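Local coordinates for BDI_3064 protein (Parabacteroides distasonis ATCC 8503, PDB 5Z06), which hydrolyses linear beta-1,2-glucan and beta-1,2-glucooligosaccharides, releasing sophorose from the non-reducing end as an exo-acting enzyme, at residues 9-14 / 52-57; 44-49 / 171-176; 48-53 / 234-239; 89-94 / 133-138. All blocks are in the same frame, centred on the assembly; numbering follows the deposited sequence.

Contact 1 (9-14 / 52-57). With CA (calcium ion), chain C.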
# COMPACT_ATOMS: atom_id res chain seq x y z
N VAL A 9 -0.72 -15.01 -10.12
CA VAL A 9 0.46 -15.68 -9.58
C VAL A 9 0.13 -16.24 -8.20
O VAL A 9 -0.40 -15.53 -7.37
CB VAL A 9 1.62 -14.67 -9.48
CG1 VAL A 9 2.84 -15.26 -8.79
CG2 VAL A 9 1.99 -14.17 -10.86
N PHE A 10 0.46 -17.50 -7.97
CA PHE A 10 0.37 -18.10 -6.65
C PHE A 10 1.65 -17.89 -5.85
O PHE A 10 1.61 -17.75 -4.64
CB PHE A 10 0.08 -19.58 -6.76
CG PHE A 10 -1.25 -19.88 -7.35
CD1 PHE A 10 -2.38 -19.85 -6.57
CD2 PHE A 10 -1.37 -20.16 -8.71
CE1 PHE A 10 -3.63 -20.11 -7.12
CE2 PHE A 10 -2.61 -20.43 -9.27
CZ PHE A 10 -3.74 -20.41 -8.47
N PHE A 11 2.79 -17.93 -6.53
CA PHE A 11 4.04 -17.62 -5.89
C PHE A 11 5.07 -17.17 -6.89
O PHE A 11 5.29 -17.85 -7.89
CB PHE A 11 4.56 -18.84 -5.16
CG PHE A 11 5.83 -18.58 -4.43
CD1 PHE A 11 5.80 -18.03 -3.17
CD2 PHE A 11 7.05 -18.86 -5.02
CE1 PHE A 11 6.96 -17.77 -2.49
CE2 PHE A 11 8.23 -18.59 -4.34
CZ PHE A 11 8.18 -18.05 -3.07
N GLU A 12 5.69 -16.04 -6.62
CA GLU A 12 6.90 -15.63 -7.31
C GLU A 12 8.07 -15.58 -6.33
O GLU A 12 9.11 -16.19 -6.57
CB GLU A 12 6.70 -14.26 -7.92
CG GLU A 12 7.93 -13.75 -8.66
CD GLU A 12 7.59 -12.58 -9.54
OE1 GLU A 12 7.22 -11.51 -9.00
OE2 GLU A 12 7.68 -12.75 -10.77
N ASN A 13 7.88 -14.84 -5.25
CA ASN A 13 8.90 -14.65 -4.21
C ASN A 13 8.20 -14.33 -2.91
O ASN A 13 7.16 -13.69 -2.90
CB ASN A 13 9.84 -13.48 -4.57
CG ASN A 13 10.93 -13.87 -5.55
OD1 ASN A 13 11.56 -14.91 -5.38
ND2 ASN A 13 11.16 -13.05 -6.56
N SER A 14 8.77 -14.80 -1.82
CA SER A 14 8.31 -14.42 -0.49
C SER A 14 9.07 -13.17 -0.12
O SER A 14 10.30 -13.16 -0.17
CB SER A 14 8.61 -15.52 0.52
OG SER A 14 8.05 -15.21 1.76
N ASN A 52 13.87 -16.21 -3.81
CA ASN A 52 13.58 -17.42 -3.10
C ASN A 52 12.56 -18.28 -3.80
O ASN A 52 11.94 -17.90 -4.81
CB ASN A 52 13.18 -17.08 -1.66
CG ASN A 52 12.03 -16.10 -1.58
OD1 ASN A 52 10.99 -16.31 -2.20
ND2 ASN A 52 12.20 -15.04 -0.82
N SER A 53 12.40 -19.46 -3.25
CA SER A 53 11.42 -20.41 -3.70
C SER A 53 10.80 -21.03 -2.48
O SER A 53 11.24 -20.77 -1.36
CB SER A 53 12.10 -21.47 -4.55
OG SER A 53 13.07 -22.16 -3.79
N LEU A 54 9.78 -21.84 -2.71
CA LEU A 54 9.13 -22.56 -1.66
C LEU A 54 9.72 -23.94 -1.56
O LEU A 54 9.95 -24.62 -2.57
CB LEU A 54 7.63 -22.65 -1.92
CG LEU A 54 6.90 -21.31 -1.88
CD1 LEU A 54 5.46 -21.51 -2.28
CD2 LEU A 54 6.94 -20.74 -0.48
N GLU A 55 9.97 -24.35 -0.32
CA GLU A 55 10.55 -25.63 -0.05
C GLU A 55 9.43 -26.59 0.23
O GLU A 55 8.60 -26.35 1.09
CB GLU A 55 11.48 -25.59 1.16
CG GLU A 55 12.36 -26.83 1.25
CD GLU A 55 12.98 -27.03 2.61
OE1 GLU A 55 13.11 -26.05 3.36
OE2 GLU A 55 13.32 -28.19 2.94
N LEU A 56 9.42 -27.68 -0.50
CA LEU A 56 8.44 -28.71 -0.29
C LEU A 56 9.20 -29.97 0.12
O LEU A 56 9.64 -30.74 -0.74
CB LEU A 56 7.59 -28.89 -1.55
CG LEU A 56 6.33 -29.71 -1.30
CD1 LEU A 56 5.26 -28.84 -0.67
CD2 LEU A 56 5.81 -30.33 -2.59
N THR A 57 9.39 -30.14 1.42
CA THR A 57 10.12 -31.29 1.95
C THR A 57 9.12 -32.14 2.69
O THR A 57 8.44 -31.67 3.61
CB THR A 57 11.31 -30.88 2.83
OG1 THR A 57 12.30 -30.31 1.99
CG2 THR A 57 11.92 -32.07 3.58
CA CA C . 11.26 -16.86 -6.83

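Contact 2 (44-49 / 171-176). With CA (calcium ion), chain C.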
# COMPACT_ATOMS: atom_id res chain seq x y z
N GLY A 44 15.83 -19.68 0.56
CA GLY A 44 16.53 -18.51 0.08
C GLY A 44 17.77 -18.82 -0.72
O GLY A 44 18.30 -17.93 -1.36
N SER A 45 18.22 -20.08 -0.71
CA SER A 45 19.44 -20.47 -1.42
C SER A 45 19.19 -21.04 -2.82
O SER A 45 20.13 -21.22 -3.58
CB SER A 45 20.23 -21.48 -0.59
OG SER A 45 19.48 -22.67 -0.40
N VAL A 46 17.95 -21.34 -3.15
CA VAL A 46 17.62 -21.79 -4.49
C VAL A 46 16.36 -21.12 -4.94
O VAL A 46 15.38 -21.00 -4.20
CB VAL A 46 17.44 -23.33 -4.61
CG1 VAL A 46 18.80 -24.03 -4.47
CG2 VAL A 46 16.43 -23.87 -3.62
N ALA A 47 16.40 -20.68 -6.18
CA ALA A 47 15.29 -19.98 -6.77
C ALA A 47 15.48 -19.96 -8.26
O ALA A 47 16.62 -19.81 -8.76
CB ALA A 47 15.23 -18.55 -6.25
N PHE A 48 14.36 -20.07 -8.98
CA PHE A 48 14.35 -19.69 -10.37
C PHE A 48 14.30 -18.17 -10.51
O PHE A 48 15.24 -17.57 -11.01
CB PHE A 48 13.22 -20.34 -11.15
CG PHE A 48 13.33 -20.07 -12.60
CD1 PHE A 48 14.27 -20.78 -13.35
CD2 PHE A 48 12.64 -19.01 -13.19
CE1 PHE A 48 14.46 -20.49 -14.69
CE2 PHE A 48 12.83 -18.73 -14.53
CZ PHE A 48 13.73 -19.47 -15.27
N THR A 49 13.19 -17.53 -10.11
CA THR A 49 13.21 -16.07 -9.94
C THR A 49 13.88 -15.80 -8.61
O THR A 49 13.36 -16.19 -7.57
CB THR A 49 11.85 -15.39 -9.91
OG1 THR A 49 10.99 -16.10 -9.03
CG2 THR A 49 11.28 -15.32 -11.29
N THR A 171 12.94 -33.48 -0.97
CA THR A 171 12.86 -32.05 -0.93
C THR A 171 12.76 -31.66 -2.38
O THR A 171 13.66 -31.96 -3.18
CB THR A 171 14.11 -31.42 -0.33
OG1 THR A 171 14.10 -31.63 1.07
CG2 THR A 171 14.15 -29.92 -0.59
N ILE A 172 11.66 -31.00 -2.72
CA ILE A 172 11.59 -30.30 -3.99
C ILE A 172 11.36 -28.81 -3.70
O ILE A 172 10.82 -28.44 -2.66
CB ILE A 172 10.53 -30.91 -4.95
CG1 ILE A 172 9.11 -30.66 -4.45
CG2 ILE A 172 10.82 -32.41 -5.12
CD1 ILE A 172 8.03 -31.23 -5.33
N TYR A 173 11.80 -27.98 -4.63
CA TYR A 173 11.56 -26.58 -4.56
C TYR A 173 10.59 -26.18 -5.65
O TYR A 173 10.66 -26.67 -6.77
CB TYR A 173 12.87 -25.83 -4.71
CG TYR A 173 13.89 -26.28 -3.72
CD1 TYR A 173 13.94 -25.73 -2.45
CD2 TYR A 173 14.80 -27.28 -4.04
CE1 TYR A 173 14.90 -26.14 -1.53
CE2 TYR A 173 15.76 -27.69 -3.13
CZ TYR A 173 15.80 -27.12 -1.88
OH TYR A 173 16.73 -27.53 -0.97
N LEU A 174 9.66 -25.30 -5.29
CA LEU A 174 8.64 -24.79 -6.19
C LEU A 174 8.81 -23.29 -6.24
O LEU A 174 8.90 -22.63 -5.20
CB LEU A 174 7.26 -25.14 -5.68
CG LEU A 174 7.08 -26.60 -5.28
CD1 LEU A 174 5.68 -26.75 -4.70
CD2 LEU A 174 7.28 -27.54 -6.46
N ASP A 175 8.89 -22.78 -7.45
CA ASP A 175 8.98 -21.37 -7.69
C ASP A 175 8.07 -21.00 -8.88
O ASP A 175 7.68 -21.86 -9.68
CB ASP A 175 10.44 -21.01 -7.98
CG ASP A 175 10.75 -19.58 -7.65
OD1 ASP A 175 9.87 -18.87 -7.15
OD2 ASP A 175 11.89 -19.15 -7.89
N ASP A 176 7.74 -19.73 -8.97
CA ASP A 176 7.02 -19.16 -10.10
C ASP A 176 5.76 -19.92 -10.47
O ASP A 176 5.54 -20.28 -11.63
CB ASP A 176 7.99 -19.01 -11.24
CG ASP A 176 9.19 -18.25 -10.82
OD1 ASP A 176 9.01 -17.17 -10.22
OD2 ASP A 176 10.31 -18.75 -11.02
CA CA C . 11.26 -16.86 -6.83

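Contact 3 (48-53 / 234-239). With CA (calcium ion), chain C.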
# COMPACT_ATOMS: atom_id res chain seq x y z
N PHE A 48 14.36 -20.07 -8.98
CA PHE A 48 14.35 -19.69 -10.37
C PHE A 48 14.30 -18.17 -10.51
O PHE A 48 15.24 -17.57 -11.01
CB PHE A 48 13.22 -20.34 -11.15
CG PHE A 48 13.33 -20.07 -12.60
CD1 PHE A 48 14.27 -20.78 -13.35
CD2 PHE A 48 12.64 -19.01 -13.19
CE1 PHE A 48 14.46 -20.49 -14.69
CE2 PHE A 48 12.83 -18.73 -14.53
CZ PHE A 48 13.73 -19.47 -15.27
N THR A 49 13.19 -17.53 -10.11
CA THR A 49 13.21 -16.07 -9.94
C THR A 49 13.88 -15.80 -8.61
O THR A 49 13.36 -16.19 -7.57
CB THR A 49 11.85 -15.39 -9.91
OG1 THR A 49 10.99 -16.10 -9.03
CG2 THR A 49 11.28 -15.32 -11.29
N PRO A 50 15.06 -15.15 -8.66
CA PRO A 50 15.79 -14.91 -7.46
C PRO A 50 15.04 -14.13 -6.42
O PRO A 50 14.05 -13.41 -6.69
CB PRO A 50 16.99 -14.10 -7.93
CG PRO A 50 16.53 -13.46 -9.18
CD PRO A 50 15.75 -14.55 -9.81
N GLY A 51 15.66 -14.23 -5.26
CA GLY A 51 15.05 -14.12 -4.01
C GLY A 51 15.01 -15.59 -3.60
O GLY A 51 16.00 -16.15 -3.14
N ASN A 52 13.87 -16.21 -3.81
CA ASN A 52 13.58 -17.42 -3.10
C ASN A 52 12.56 -18.28 -3.80
O ASN A 52 11.94 -17.90 -4.81
CB ASN A 52 13.18 -17.08 -1.66
CG ASN A 52 12.03 -16.10 -1.58
OD1 ASN A 52 10.99 -16.31 -2.20
ND2 ASN A 52 12.20 -15.04 -0.82
N SER A 53 12.40 -19.46 -3.25
CA SER A 53 11.42 -20.41 -3.70
C SER A 53 10.80 -21.03 -2.48
O SER A 53 11.24 -20.77 -1.36
CB SER A 53 12.10 -21.47 -4.55
OG SER A 53 13.07 -22.16 -3.79
N VAL A 234 19.87 -11.25 -8.42
CA VAL A 234 19.40 -11.00 -7.05
C VAL A 234 17.92 -10.74 -6.92
O VAL A 234 17.38 -10.89 -5.83
CB VAL A 234 20.16 -9.87 -6.36
CG1 VAL A 234 21.58 -10.33 -6.04
CG2 VAL A 234 20.13 -8.57 -7.17
N ALA A 235 17.26 -10.34 -8.00
CA ALA A 235 15.85 -10.01 -7.93
C ALA A 235 15.23 -9.97 -9.29
O ALA A 235 15.92 -9.87 -10.31
CB ALA A 235 15.65 -8.65 -7.25
N VAL A 236 13.90 -10.03 -9.30
CA VAL A 236 13.13 -9.74 -10.49
C VAL A 236 12.16 -8.64 -10.15
O VAL A 236 11.68 -8.54 -9.01
CB VAL A 236 12.35 -10.93 -11.07
CG1 VAL A 236 13.30 -11.98 -11.61
CG2 VAL A 236 11.37 -11.55 -10.07
N ARG A 237 11.88 -7.81 -11.14
CA ARG A 237 10.88 -6.81 -10.98
C ARG A 237 9.96 -6.87 -12.16
O ARG A 237 10.38 -6.82 -13.32
CB ARG A 237 11.54 -5.43 -10.81
CG ARG A 237 12.12 -5.22 -9.42
CD ARG A 237 11.01 -5.10 -8.38
NE ARG A 237 11.50 -4.90 -7.02
CZ ARG A 237 11.82 -5.87 -6.15
NH1 ARG A 237 11.77 -7.16 -6.48
NH2 ARG A 237 12.24 -5.53 -4.94
N ARG A 238 8.68 -6.96 -11.85
CA ARG A 238 7.64 -6.92 -12.84
C ARG A 238 7.65 -5.55 -13.53
O ARG A 238 8.11 -4.57 -12.93
CB ARG A 238 6.31 -7.16 -12.15
CG ARG A 238 6.13 -8.55 -11.57
CD ARG A 238 5.84 -9.52 -12.69
NE ARG A 238 5.88 -10.90 -12.25
CZ ARG A 238 5.61 -11.95 -13.03
NH1 ARG A 238 5.24 -11.78 -14.29
NH2 ARG A 238 5.69 -13.20 -12.54
N PRO A 239 7.14 -5.48 -14.78
CA PRO A 239 7.18 -4.25 -15.61
C PRO A 239 6.54 -2.97 -15.01
O PRO A 239 6.92 -1.88 -15.38
CB PRO A 239 6.45 -4.66 -16.90
CG PRO A 239 6.35 -6.14 -16.86
CD PRO A 239 6.31 -6.52 -15.41
CA CA C . 11.26 -16.86 -6.83
O HOH W 1 13.01 -10.62 -6.68

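Contact 4 (89-94 / 133-138)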
# COMPACT_ATOMS: atom_id res chain seq x y z
N MET A 89 4.77 -23.73 -13.35
CA MET A 89 5.66 -23.66 -12.20
C MET A 89 7.09 -23.92 -12.64
O MET A 89 7.35 -24.37 -13.75
CB MET A 89 5.32 -24.73 -11.17
CG MET A 89 3.87 -25.10 -11.08
SD MET A 89 3.64 -26.16 -9.65
CE MET A 89 4.33 -27.68 -10.26
N GLN A 90 8.00 -23.64 -11.72
CA GLN A 90 9.38 -24.07 -11.85
C GLN A 90 9.55 -25.06 -10.70
O GLN A 90 9.20 -24.75 -9.56
CB GLN A 90 10.32 -22.89 -11.72
CG GLN A 90 10.26 -21.94 -12.90
CD GLN A 90 11.04 -22.40 -14.11
OE1 GLN A 90 11.75 -23.41 -14.07
NE2 GLN A 90 10.93 -21.66 -15.19
N VAL A 91 10.07 -26.25 -11.02
CA VAL A 91 10.18 -27.35 -10.07
C VAL A 91 11.62 -27.82 -10.08
O VAL A 91 12.21 -28.03 -11.14
CB VAL A 91 9.24 -28.51 -10.41
CG1 VAL A 91 9.23 -29.57 -9.32
CG2 VAL A 91 7.83 -27.99 -10.59
N ARG A 92 12.20 -27.95 -8.90
CA ARG A 92 13.57 -28.40 -8.77
C ARG A 92 13.59 -29.50 -7.73
O ARG A 92 13.00 -29.37 -6.66
CB ARG A 92 14.45 -27.24 -8.35
CG ARG A 92 15.92 -27.58 -8.19
CD ARG A 92 16.58 -26.53 -7.33
NE ARG A 92 18.00 -26.75 -7.15
CZ ARG A 92 18.97 -26.20 -7.88
NH1 ARG A 92 18.69 -25.40 -8.91
NH2 ARG A 92 20.23 -26.47 -7.58
N LEU A 93 14.28 -30.59 -8.06
CA LEU A 93 14.38 -31.72 -7.17
C LEU A 93 15.75 -31.65 -6.54
O LEU A 93 16.75 -31.43 -7.22
CB LEU A 93 14.21 -33.00 -7.95
CG LEU A 93 12.77 -33.40 -8.24
CD1 LEU A 93 11.95 -32.32 -8.92
CD2 LEU A 93 12.85 -34.63 -9.12
N ARG A 94 15.80 -31.77 -5.22
CA ARG A 94 17.09 -31.76 -4.55
C ARG A 94 17.88 -33.02 -4.89
O ARG A 94 19.08 -32.93 -5.12
CB ARG A 94 16.91 -31.63 -3.05
CG ARG A 94 18.18 -31.25 -2.33
CD ARG A 94 17.87 -30.99 -0.88
NE ARG A 94 19.09 -30.62 -0.15
CZ ARG A 94 19.93 -31.48 0.42
NH1 ARG A 94 19.73 -32.81 0.37
NH2 ARG A 94 21.00 -31.00 1.04
N HIS A 133 13.09 -27.12 -13.54
CA HIS A 133 12.31 -27.69 -14.62
C HIS A 133 11.04 -26.90 -14.82
O HIS A 133 10.21 -26.83 -13.91
CB HIS A 133 11.93 -29.13 -14.29
CG HIS A 133 13.11 -30.02 -14.16
ND1 HIS A 133 14.05 -30.14 -15.16
CD2 HIS A 133 13.54 -30.80 -13.14
CE1 HIS A 133 15.00 -30.97 -14.77
NE2 HIS A 133 14.71 -31.39 -13.55
N PRO A 134 10.88 -26.28 -16.00
CA PRO A 134 9.57 -25.68 -16.24
C PRO A 134 8.51 -26.77 -16.30
O PRO A 134 8.73 -27.81 -16.89
CB PRO A 134 9.73 -24.94 -17.59
CG PRO A 134 11.07 -25.29 -18.09
CD PRO A 134 11.90 -25.77 -16.94
N VAL A 135 7.39 -26.53 -15.64
CA VAL A 135 6.24 -27.39 -15.70
C VAL A 135 5.07 -26.54 -16.16
O VAL A 135 4.90 -25.43 -15.69
CB VAL A 135 5.94 -27.98 -14.31
CG1 VAL A 135 4.61 -28.72 -14.29
CG2 VAL A 135 7.06 -28.91 -13.90
N SER A 136 4.28 -27.07 -17.11
CA SER A 136 3.02 -26.47 -17.55
C SER A 136 1.95 -27.52 -17.46
O SER A 136 2.05 -28.57 -18.09
CB SER A 136 3.10 -25.98 -18.98
OG SER A 136 4.01 -24.92 -19.11
N ILE A 137 0.93 -27.24 -16.68
CA ILE A 137 -0.20 -28.13 -16.56
C ILE A 137 -1.32 -27.37 -17.22
O ILE A 137 -1.69 -26.30 -16.73
CB ILE A 137 -0.54 -28.44 -15.10
CG1 ILE A 137 0.67 -29.04 -14.39
CG2 ILE A 137 -1.74 -29.39 -15.04
CD1 ILE A 137 0.59 -29.00 -12.89
N PRO A 138 -1.83 -27.89 -18.36
CA PRO A 138 -3.02 -27.29 -18.90
C PRO A 138 -4.11 -27.28 -17.84
O PRO A 138 -4.35 -28.29 -17.18
CB PRO A 138 -3.39 -28.23 -20.07
CG PRO A 138 -2.08 -28.74 -20.55
CD PRO A 138 -1.28 -28.91 -19.27

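Contact 1 (9-14 / 52-57)
Glu12, Asn13 and Asn52 bring three oxygens to one calcium ion, and the rest of the contact can be read as the means of holding them there. Two are backbone carbonyls, Glu12 O at 2.3 Å and Asn52 O at 2.4 Å from the metal; the third is the side-chain oxygen Asn13 OD1. That oxygen does double duty, since Asn52 N also donates to Asn13 OD1 over 3.1 Å, the donor nitrogen lying above the carbonyl plane. The carboxylate of Glu12 turns instead to a salt bridge with Arg238, while Thr49 and Asp175 complete the seven-oxygen shell.

In the second shell the Asn52 amide reads the backbone of Ser14 at both ends. Ser14 N reaches Asn52 OD1 at 2.7 Å, in plane on a lone pair, and Asn52 ND2 returns a bond of 2.8 Å to Ser14 O. A chi1 of 55° places CG between the backbone N and the carbonyl carbon; the two bonds to Ser14 then fix the rotation of the amide.

The Phe11 ring packs beside these groups. Leu54 CG sits over the centre of one face, 3.5 Å from the ring centroid in a CH-pi contact; Asn13 N lies over the centre of the other, and Asn52 OD1 meets the edge 3.4 Å from Phe11 CZ. An alanine at Phe11 would probably leave a gap between Leu54 and the backbone N of Asn13.

The chemistry is that of a calcium site made of neutral oxygens on this side, two of them backbone carbonyls, the third a side-chain amide oxygen, with apolar packing beside them.

Contact 2 (44-49 / 171-176)
Thr49 and Asp176 meet tip to tip, the hydroxyl Thr49 OG1 donating to Asp176 OD1 over a short 2.5 Å. The other carboxylate oxygen, Asp176 OD2, takes Thr49 N at 3.3 Å, and both oxygens use their syn lone pairs, so one carboxylate grips a single residue at two points. Thr49 OG1 stands between its own backbone N and carbonyl carbon (chi1 47°), from where it also reaches the calcium ion. The second-shell Asp176 thus positions a first-shell ligand, and the metal is likely to polarise the hydroxyl toward that acceptor.

Asp175 approaches the ion differently, with its carboxylate bidentate: OD1 lies 2.5 Å and OD2 2.6 Å from the calcium. Its OD2 also receives weak, bent hydrogen bonds from Phe48 N and Thr49 N. Thr49 adds its carbonyl oxygen, and Glu12, Asn13 and Asn52 supply the remaining ligands.

Aromatic groups flank the polar cluster. The Phe48 ring stands nearly perpendicular to the Asp176 carboxylate (84° between planes), its edge atom CD2 3.2 Å from Asp176 OD2. Farther along, Val46 crosses Tyr173 at about a right angle and sets CG2 over the middle of the ring, 3.4 Å from its centroid and 14° off the normal, a CH-pi contact.

The loop 44-49, coming after strand 42-43, packs on strand 169-180, which runs between two antiparallel neighbours, 53-59 and 86-93, with Leu174 bonded through its backbone to Leu54 on one and Asp175 to Gln90 on the other.

Contact 3 (48-53 / 234-239)
The calcium-binding loop sets Thr49 and Pro50 against Val236 and its neighbours on strand 234-237, so that the metal-binding loop packs on a second sheet. While the carbonyl and hydroxyl oxygens of Thr49 bind the ion, its CB and CG2 pack on Val236: Thr49 CG2 lies 3.9 Å from Val236 CG1, and Thr49 CB is 3.9 Å from Val236 CG2. The two side chains cross at about a right angle. Pro50 follows with its ring on the strand backbone, CG 3.4 Å from Ala235 N and CB 3.6 Å from Val234 C, while its CD touches Val236 CG1 at 4.0 Å.

No direct hydrogen bond joins the segments; a water does so instead, donating to Pro50 O at 3.0 Å and accepting from Val236 N at 2.8 Å. The strand belongs to a four-stranded antiparallel sheet, with strand 219-225 as its neighbour, and is an edge strand of that sheet within the chain. A classic beta bulge, Val234 and Ala235 both opposite Ile222, lies just where the Pro50 ring rests.

An alanine at Val236 would probably open a gap beside Thr49 CG2 and Pro50 CD and leave the metal-binding loop less firmly backed, since CG1 and CG2 make the side-chain contacts of Val236 with the loop.

Beyond it, Arg237 folds back to give NH1 to Val236 O at 2.9 Å, with that oxygen close to the guanidinium plane, and it also bridges to Glu645. Arg238 pairs with Asp7 and with Glu12, whose own carbonyl oxygen is a calcium ligand.

Contact 4 (89-94 / 133-138)
The imidazole of His133 leans past the carbonyl oxygen of Val91, which meets the ring obliquely and comes within 3.3 Å of His133 CB; the ring is also held by a hydrogen bond from NE2 to Arg128 O. A second flat group, the Gln90 amide, brings OE1 to 3.6 Å from Pro134 N. A bend at chi2 (-80°) turns CD of Gln90 back in that direction.

Both groups ride on an antiparallel strand pair in which 133-138 is joined to 89-93, an example of a sheet margin that can admit proline. Pro134 has no N-H to offer, yet it sits opposite Gln90 in a non-hydrogen-bonded pair, where none is required. The flanking hydrogen-bonded pairs carry the load. Met89 N reaches Val135 O at 2.9 Å, and Val135 N returns to Met89 O at 2.9 Å; Val91 N bonds to His133 O at 3.0 Å, and His133 N to Val91 O at 2.7 Å. The N-to-C directions of these short strands differ by 133° rather than 180°, so the pair is strongly twisted. On its other edge strand 86-93 pairs with strand 169-180, through Gln90 and Asp175.

Met89, Val91, His133 and Val135 share one face of the sheet, and there Met89 also packs on Ile105 of strand 104-109, part of the five-stranded sheet. Gln90 and Pro134 occupy the opposite face. Val91 and Val135 cross obliquely, their CG2 atoms 3.5 Å apart. Beside them Met89 runs alongside Val135, and its bend at chi3 (-75°) sets CE 4.2 Å from Val135 CG1.

Contacts 1, 2 and 3 surround one calcium ion, and their chemistry changes with the element each brings. Contact 1 is buried and joins neutral oxygens to an aromatic ring; contact 2, partly buried, supplies the Asp175 carboxylate to the metal and that of Asp176 behind Thr49, and lies nearer the outside. Contact 3 shares Phe48 and Thr49 with contact 2, and Asn52 and Ser53 with contact 1, but is apolar and water-bridged, and reaches a separate sheet. Contact 4 is buried backbone pairing without metal, nested within the loop that contact 2 closes; its centre is about 10 Å from that of contact 2. Strand 169-180 connects contacts 1, 2 and 4 within one antiparallel sheet.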